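Local coordinates for protein amidase (Bacillus anthracis, PDB 5EWQ) that probably hydrolyses amide bonds as a member of the amidase family, to which glutamyl-tRNA(Gln) amidotransferase A subunits also belong, at residues A[435-438]-A[439-443]. Numbering follows the deposited sequence.
Sequences ELNK and YLVEK
Lys438 lies along one face of the Tyr439 ring, and its chain can be followed atom by atom. CB sits 4.3 Å above the mean plane of that ring, displaced toward the rim. CG, anti to the backbone N (chi1 178°), lies beside the Tyr439 backbone N. With every later torsion extended, the chain then runs the same way as the tyrosine: CD is over the face, 4.0 Å from Tyr439 CZ, and CE passes beside the phenolic oxygen. NZ ends 3.8 Å from Tyr439 OH, too long for a hydrogen bond. Glu435 accompanies the same ring, its carboxylate turned only 14° from the ring plane and its OE2 near Tyr439 CE2, approaching the ring obliquely. The ring also meets Ile350 and Leu352.

Further round, Val441 CG2 packs 3.4 Å from Asn437 OD1, an oxygen hydrogen-bonded to the hydroxyl of Tyr464. Tyr464 also touches Leu436 and Leu440, whose CB and CD1 respectively stand 4.5 Å apart.

The backbone bonds record a change of winding. Leu436 O accepts from Leu440 N at 2.9 Å, an alpha-helical i+4 bond, and from Tyr439 N, an i+3 bond of the 3-10 kind. Asn437 O instead receives Glu442 N at 2.7 Å, nearly straight (172°), while its bond from Val441 N is weak. This i+5 bond is that of a pi-turn, a widening common near helix C-termini; here it leads from helix 418-437 toward strand 447-451 of the amidase's central mixed sheet.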
loop_
_atom_site.group_PDB
_atom_site.type_symbol
_atom_site.label_atom_id
_atom_site.label_comp_id
_atom_site.label_asym_id
_atom_site.label_seq_id
_atom_site.Cartn_x
_atom_site.Cartn_y
_atom_site.Cartn_z
ATOM N N GLU A 435 -0.302 -3.696 -25.607
ATOM C CA GLU A 435 -0.120 -2.250 -25.595
ATOM C C GLU A 435 1.156 -1.861 -24.857
ATOM O O GLU A 435 1.877 -0.955 -25.274
ATOM C CB GLU A 435 -1.328 -1.563 -24.954
ATOM C CG GLU A 435 -1.225 -0.047 -24.889
ATOM C CD GLU A 435 -1.195 0.598 -26.262
ATOM O OE1 GLU A 435 -2.278 0.937 -26.784
ATOM O OE2 GLU A 435 -0.090 0.771 -26.817
ATOM N N LEU A 436 1.430 -2.556 -23.757
ATOM C CA LEU A 436 2.622 -2.293 -22.959
ATOM C C LEU A 436 3.883 -2.770 -23.671
ATOM O O LEU A 436 4.858 -2.029 -23.785
ATOM C CB LEU A 436 2.506 -2.963 -21.587
ATOM C CG LEU A 436 1.996 -2.092 -20.435
ATOM C CD1 LEU A 436 0.710 -1.377 -20.811
ATOM C CD2 LEU A 436 1.794 -2.932 -19.184
ATOM N N ASN A 437 3.854 -4.007 -24.158
ATOM C CA ASN A 437 4.997 -4.586 -24.860
ATOM C C ASN A 437 5.331 -3.841 -26.146
ATOM O O ASN A 437 6.449 -3.938 -26.654
ATOM C CB ASN A 437 4.740 -6.060 -25.170
ATOM C CG ASN A 437 4.702 -6.919 -23.925
ATOM O OD1 ASN A 437 5.402 -6.648 -22.948
ATOM N ND2 ASN A 437 3.881 -7.962 -23.950
ATOM N N LYS A 438 4.357 -3.103 -26.669
ATOM C CA LYS A 438 4.552 -2.294 -27.867
ATOM C C LYS A 438 5.659 -1.266 -27.655
ATOM O O LYS A 438 6.390 -0.923 -28.584
ATOM C CB LYS A 438 3.246 -1.593 -28.255
ATOM C CG LYS A 438 3.355 -0.690 -29.474
ATOM C CD LYS A 438 2.056 0.059 -29.724
ATOM C CE LYS A 438 2.188 1.014 -30.899
ATOM N NZ LYS A 438 0.934 1.781 -31.134
ATOM N N TYR A 439 5.783 -0.787 -26.422
ATOM C CA TYR A 439 6.806 0.193 -26.084
ATOM C C TYR A 439 7.933 -0.433 -25.268
ATOM O O TYR A 439 9.105 -0.139 -25.493
ATOM C CB TYR A 439 6.188 1.365 -25.318
ATOM C CG TYR A 439 5.036 2.024 -26.043
ATOM C CD1 TYR A 439 5.264 2.890 -27.105
ATOM C CD2 TYR A 439 3.721 1.781 -25.666
ATOM C CE1 TYR A 439 4.214 3.494 -27.772
ATOM C CE2 TYR A 439 2.666 2.381 -26.326
ATOM C CZ TYR A 439 2.918 3.236 -27.378
ATOM O OH TYR A 439 1.870 3.836 -28.038
ATOM N N LEU A 440 7.571 -1.303 -24.330
ATOM C CA LEU A 440 8.548 -1.915 -23.431
ATOM C C LEU A 440 9.458 -2.916 -24.141
ATOM O O LEU A 440 10.678 -2.750 -24.161
ATOM C CB LEU A 440 7.840 -2.604 -22.261
ATOM C CG LEU A 440 7.502 -1.754 -21.031
ATOM C CD1 LEU A 440 6.403 -0.748 -21.327
ATOM C CD2 LEU A 440 7.113 -2.641 -19.860
ATOM N N VAL A 441 8.865 -3.955 -24.719
ATOM C CA VAL A 441 9.641 -5.016 -25.355
ATOM C C VAL A 441 9.984 -4.694 -26.808
ATOM O O VAL A 441 11.136 -4.822 -27.226
ATOM C CB VAL A 441 8.891 -6.363 -25.308
ATOM C CG1 VAL A 441 9.675 -7.439 -26.045
ATOM C CG2 VAL A 441 8.636 -6.775 -23.866
ATOM N N GLU A 442 8.979 -4.272 -27.570
ATOM C CA GLU A 442 9.148 -4.008 -28.996
ATOM C C GLU A 442 10.127 -2.870 -29.275
ATOM O O GLU A 442 11.042 -3.016 -30.085
ATOM C CB GLU A 442 7.796 -3.695 -29.638
ATOM C CG GLU A 442 7.887 -3.230 -31.083
ATOM C CD GLU A 442 6.526 -3.061 -31.727
ATOM O OE1 GLU A 442 5.639 -3.905 -31.478
ATOM O OE2 GLU A 442 6.340 -2.080 -32.480
ATOM N N LYS A 443 9.934 -1.741 -28.601
ATOM C CA LYS A 443 10.772 -0.570 -28.832
ATOM C C LYS A 443 11.933 -0.495 -27.841
ATOM O O LYS A 443 12.648 0.507 -27.782
ATOM C CB LYS A 443 9.927 0.704 -28.771
ATOM C CG LYS A 443 8.873 0.775 -29.868
ATOM C CD LYS A 443 8.055 2.054 -29.798
ATOM C CE LYS A 443 7.005 2.088 -30.899
ATOM N NZ LYS A 443 6.180 3.326 -30.860
#